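Local coordinates for cell division control protein Cdc48 (Mycobacterium smegmatis, PDB 5E7P), which probably binds and hydrolyses ATP as a member of the AAA ATPase family and was crystallised with ADP bound, at residues R544-M556 against S577-L590. Sequence-based numbering, arbitrary orientation.
Sequences RLSVHAVKGSELM and SAPSLVFLDEIDAL
Strands 546-551 and 580-585 pair in parallel at one border of the five-stranded sheet of the second AAA ATPase domain, 546-551 being the outermost strand and 580-585 its inner neighbour. Their axes run 12° apart, and a ladder of backbone hydrogen bonds runs from Ser546 N to Pro579 O through to Gly552 N and Asp585 O (2.8 Å). On the face carrying Ser546, His548 and Val550, the His548 ring stands with its edge against Ser577 and Ser580. Having CG beside the backbone N (chi1 -45°), it turns NE2 back along its own strand to Ser546 OG (3.0 Å), with only a weak bond to Ser580 OG, which also bonds Ala574 O of helix 563-576. Farther along this face, Val550 CG2 lies beside Leu584 CD2 (3.7 Å) and meets Leu590 CD1 crosswise. On the other face, Ala549 CB packs against Phe583 CB (3.6 Å). Past the strand ends, Gly552 CA packs against Leu590 CB (3.9 Å). Glu586, extended beyond CG, reaches over to form a salt bridge through OE2 with Lys551 NZ, modelled implausibly short, its exact length doubtful at this resolution; OE2 also takes the hydroxyl of Ser553 (OG to OE2 2.8 Å) from above the carboxylate plane. Asp585 OD1 has a weak hydrogen bond to Thr533 OG1 of the ADP site. A beta-alpha-beta crossover through helices 552-558 and 563-576 joins the strands; with Asp585 ending the inner one and Glu586 following as the Walker B acidic pair beside the P-loop, it marks the P-loop NTPase fold of AAA modules.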
# COMPACT_ATOMS: atom_id res chain seq x y z
N ARG A 544 -8.85 2.99 10.98
CA ARG A 544 -9.50 4.14 11.63
C ARG A 544 -8.47 5.10 12.22
O ARG A 544 -8.62 5.60 13.34
CB ARG A 544 -10.49 3.66 12.71
CG ARG A 544 -11.51 4.71 13.13
CD ARG A 544 -12.58 4.11 14.03
NE ARG A 544 -13.42 3.15 13.32
CZ ARG A 544 -14.50 3.47 12.61
NH1 ARG A 544 -15.20 2.53 11.99
NH2 ARG A 544 -14.88 4.74 12.52
N LEU A 545 -7.42 5.34 11.45
CA LEU A 545 -6.28 6.10 11.92
C LEU A 545 -5.40 6.42 10.71
O LEU A 545 -4.75 5.53 10.17
CB LEU A 545 -5.49 5.28 12.94
CG LEU A 545 -4.07 5.74 13.25
CD1 LEU A 545 -4.10 7.11 13.91
CD2 LEU A 545 -3.33 4.73 14.12
N SER A 546 -5.40 7.67 10.27
CA SER A 546 -4.60 8.05 9.12
C SER A 546 -3.12 8.13 9.50
O SER A 546 -2.76 8.73 10.51
CB SER A 546 -5.09 9.36 8.50
OG SER A 546 -5.09 10.41 9.45
N VAL A 547 -2.27 7.52 8.69
CA VAL A 547 -0.84 7.48 8.96
C VAL A 547 -0.07 8.41 8.03
O VAL A 547 -0.28 8.41 6.82
CB VAL A 547 -0.28 6.05 8.83
CG1 VAL A 547 1.23 6.03 9.09
CG2 VAL A 547 -1.02 5.11 9.78
N HIS A 548 0.81 9.21 8.62
CA HIS A 548 1.60 10.18 7.87
C HIS A 548 3.06 10.02 8.29
O HIS A 548 3.46 10.50 9.35
CB HIS A 548 1.09 11.60 8.16
CG HIS A 548 -0.40 11.71 8.13
ND1 HIS A 548 -1.10 12.03 6.98
CD2 HIS A 548 -1.33 11.53 9.10
CE1 HIS A 548 -2.39 12.05 7.25
NE2 HIS A 548 -2.56 11.75 8.52
N ALA A 549 3.83 9.34 7.45
CA ALA A 549 5.17 8.91 7.83
C ALA A 549 6.25 9.39 6.87
O ALA A 549 6.06 9.40 5.66
CB ALA A 549 5.22 7.40 7.93
N VAL A 550 7.39 9.80 7.43
CA VAL A 550 8.55 10.18 6.63
C VAL A 550 9.84 9.57 7.20
O VAL A 550 9.94 9.31 8.40
CB VAL A 550 8.72 11.72 6.54
CG1 VAL A 550 7.48 12.36 5.94
CG2 VAL A 550 9.05 12.31 7.91
N LYS A 551 10.80 9.33 6.32
CA LYS A 551 12.15 8.97 6.74
C LYS A 551 13.01 10.23 6.75
O LYS A 551 13.08 10.94 5.75
CB LYS A 551 12.77 7.94 5.80
CG LYS A 551 12.38 6.50 6.08
CD LYS A 551 13.34 5.52 5.41
CE LYS A 551 14.52 5.16 6.32
NZ LYS A 551 15.39 6.32 6.68
N GLY A 552 13.65 10.49 7.89
CA GLY A 552 14.44 11.70 8.08
C GLY A 552 15.41 12.01 6.95
O GLY A 552 15.53 13.17 6.54
N SER A 553 16.09 10.99 6.45
CA SER A 553 17.05 11.16 5.37
C SER A 553 16.40 11.63 4.07
O SER A 553 16.86 12.59 3.45
CB SER A 553 17.80 9.84 5.12
OG SER A 553 18.55 9.45 6.25
N GLU A 554 15.33 10.95 3.68
CA GLU A 554 14.68 11.20 2.39
C GLU A 554 14.08 12.59 2.28
O GLU A 554 14.22 13.25 1.25
CB GLU A 554 13.62 10.14 2.11
CG GLU A 554 14.13 8.71 2.23
CD GLU A 554 13.15 7.70 1.66
OE1 GLU A 554 12.13 8.13 1.09
OE2 GLU A 554 13.42 6.49 1.79
N LEU A 555 13.42 13.04 3.34
CA LEU A 555 12.82 14.37 3.36
C LEU A 555 13.88 15.46 3.23
O LEU A 555 13.67 16.49 2.60
CB LEU A 555 11.98 14.56 4.63
CG LEU A 555 11.30 15.91 4.85
CD1 LEU A 555 9.90 15.71 5.41
CD2 LEU A 555 12.11 16.78 5.79
N MET A 556 15.04 15.21 3.84
CA MET A 556 16.11 16.20 3.87
C MET A 556 16.98 16.17 2.61
O MET A 556 17.29 17.22 2.05
CB MET A 556 16.99 15.98 5.11
CG MET A 556 16.29 16.28 6.43
SD MET A 556 16.06 18.04 6.75
CE MET A 556 17.75 18.53 7.12
N SER A 577 -6.46 15.48 8.98
CA SER A 577 -6.89 14.10 8.73
C SER A 577 -7.15 13.31 10.01
O SER A 577 -7.38 12.11 9.96
CB SER A 577 -5.85 13.36 7.88
OG SER A 577 -5.56 14.08 6.70
N ALA A 578 -7.12 14.00 11.15
CA ALA A 578 -7.31 13.37 12.47
C ALA A 578 -8.52 12.45 12.52
O ALA A 578 -9.55 12.75 11.92
CB ALA A 578 -7.41 14.44 13.54
N PRO A 579 -8.41 11.31 13.24
CA PRO A 579 -7.29 10.85 14.07
C PRO A 579 -6.05 10.44 13.26
O PRO A 579 -6.16 9.68 12.29
CB PRO A 579 -7.87 9.65 14.81
CG PRO A 579 -8.95 9.15 13.93
CD PRO A 579 -9.55 10.38 13.30
N SER A 580 -4.89 10.94 13.66
CA SER A 580 -3.68 10.77 12.87
C SER A 580 -2.47 10.34 13.69
O SER A 580 -2.29 10.78 14.82
CB SER A 580 -3.34 12.07 12.12
OG SER A 580 -4.39 12.47 11.26
N LEU A 581 -1.64 9.50 13.09
CA LEU A 581 -0.33 9.17 13.62
C LEU A 581 0.73 9.81 12.74
O LEU A 581 0.71 9.65 11.51
CB LEU A 581 -0.12 7.66 13.67
CG LEU A 581 1.29 7.18 14.02
CD1 LEU A 581 1.71 7.67 15.39
CD2 LEU A 581 1.39 5.67 13.94
N VAL A 582 1.65 10.54 13.36
CA VAL A 582 2.76 11.14 12.65
C VAL A 582 4.04 10.38 12.96
O VAL A 582 4.57 10.47 14.06
CB VAL A 582 2.94 12.62 13.03
CG1 VAL A 582 4.11 13.23 12.26
CG2 VAL A 582 1.67 13.39 12.75
N PHE A 583 4.51 9.61 11.99
CA PHE A 583 5.70 8.78 12.17
C PHE A 583 6.93 9.45 11.56
O PHE A 583 7.07 9.54 10.34
CB PHE A 583 5.48 7.39 11.56
CG PHE A 583 6.61 6.43 11.82
CD1 PHE A 583 7.48 6.62 12.88
CD2 PHE A 583 6.81 5.35 10.98
CE1 PHE A 583 8.52 5.74 13.11
CE2 PHE A 583 7.85 4.46 11.21
CZ PHE A 583 8.71 4.66 12.27
N LEU A 584 7.82 9.92 12.43
CA LEU A 584 9.09 10.49 12.01
C LEU A 584 10.22 9.48 12.21
O LEU A 584 10.92 9.52 13.22
CB LEU A 584 9.39 11.77 12.80
CG LEU A 584 8.31 12.87 12.76
CD1 LEU A 584 8.68 14.02 13.69
CD2 LEU A 584 8.11 13.37 11.34
N ASP A 585 10.37 8.57 11.26
CA ASP A 585 11.43 7.58 11.34
C ASP A 585 12.77 8.23 11.04
O ASP A 585 12.84 9.22 10.30
CB ASP A 585 11.18 6.42 10.37
CG ASP A 585 12.05 5.22 10.67
OD1 ASP A 585 12.60 5.15 11.79
OD2 ASP A 585 12.18 4.34 9.79
N GLU A 586 13.84 7.68 11.61
CA GLU A 586 15.18 8.25 11.52
C GLU A 586 15.15 9.74 11.89
O GLU A 586 15.63 10.59 11.15
CB GLU A 586 15.78 8.04 10.13
CG GLU A 586 17.30 8.06 10.11
CD GLU A 586 17.87 7.84 8.72
OE1 GLU A 586 19.11 7.86 8.58
OE2 GLU A 586 17.08 7.65 7.78
N ILE A 587 14.57 10.01 13.05
CA ILE A 587 14.36 11.37 13.54
C ILE A 587 15.69 12.10 13.79
O ILE A 587 15.73 13.33 13.84
CB ILE A 587 13.47 11.36 14.82
CG1 ILE A 587 13.12 12.78 15.28
CG2 ILE A 587 14.15 10.57 15.94
CD1 ILE A 587 12.25 13.54 14.30
N ASP A 588 16.77 11.35 13.93
CA ASP A 588 18.09 11.95 14.14
C ASP A 588 18.59 12.68 12.89
O ASP A 588 19.31 13.68 12.99
CB ASP A 588 19.11 10.90 14.58
CG ASP A 588 19.20 9.72 13.62
OD1 ASP A 588 18.15 9.12 13.32
OD2 ASP A 588 20.32 9.41 13.18
N ALA A 589 18.22 12.19 11.72
CA ALA A 589 18.60 12.84 10.47
C ALA A 589 17.73 14.07 10.22
O ALA A 589 18.20 15.08 9.70
CB ALA A 589 18.49 11.87 9.30
N LEU A 590 16.47 13.97 10.61
CA LEU A 590 15.52 15.06 10.43
C LEU A 590 15.85 16.22 11.36
O LEU A 590 15.68 17.39 10.99
CB LEU A 590 14.09 14.57 10.68
CG LEU A 590 12.96 15.18 9.85
CD1 LEU A 590 11.74 14.28 9.89
CD2 LEU A 590 12.60 16.57 10.34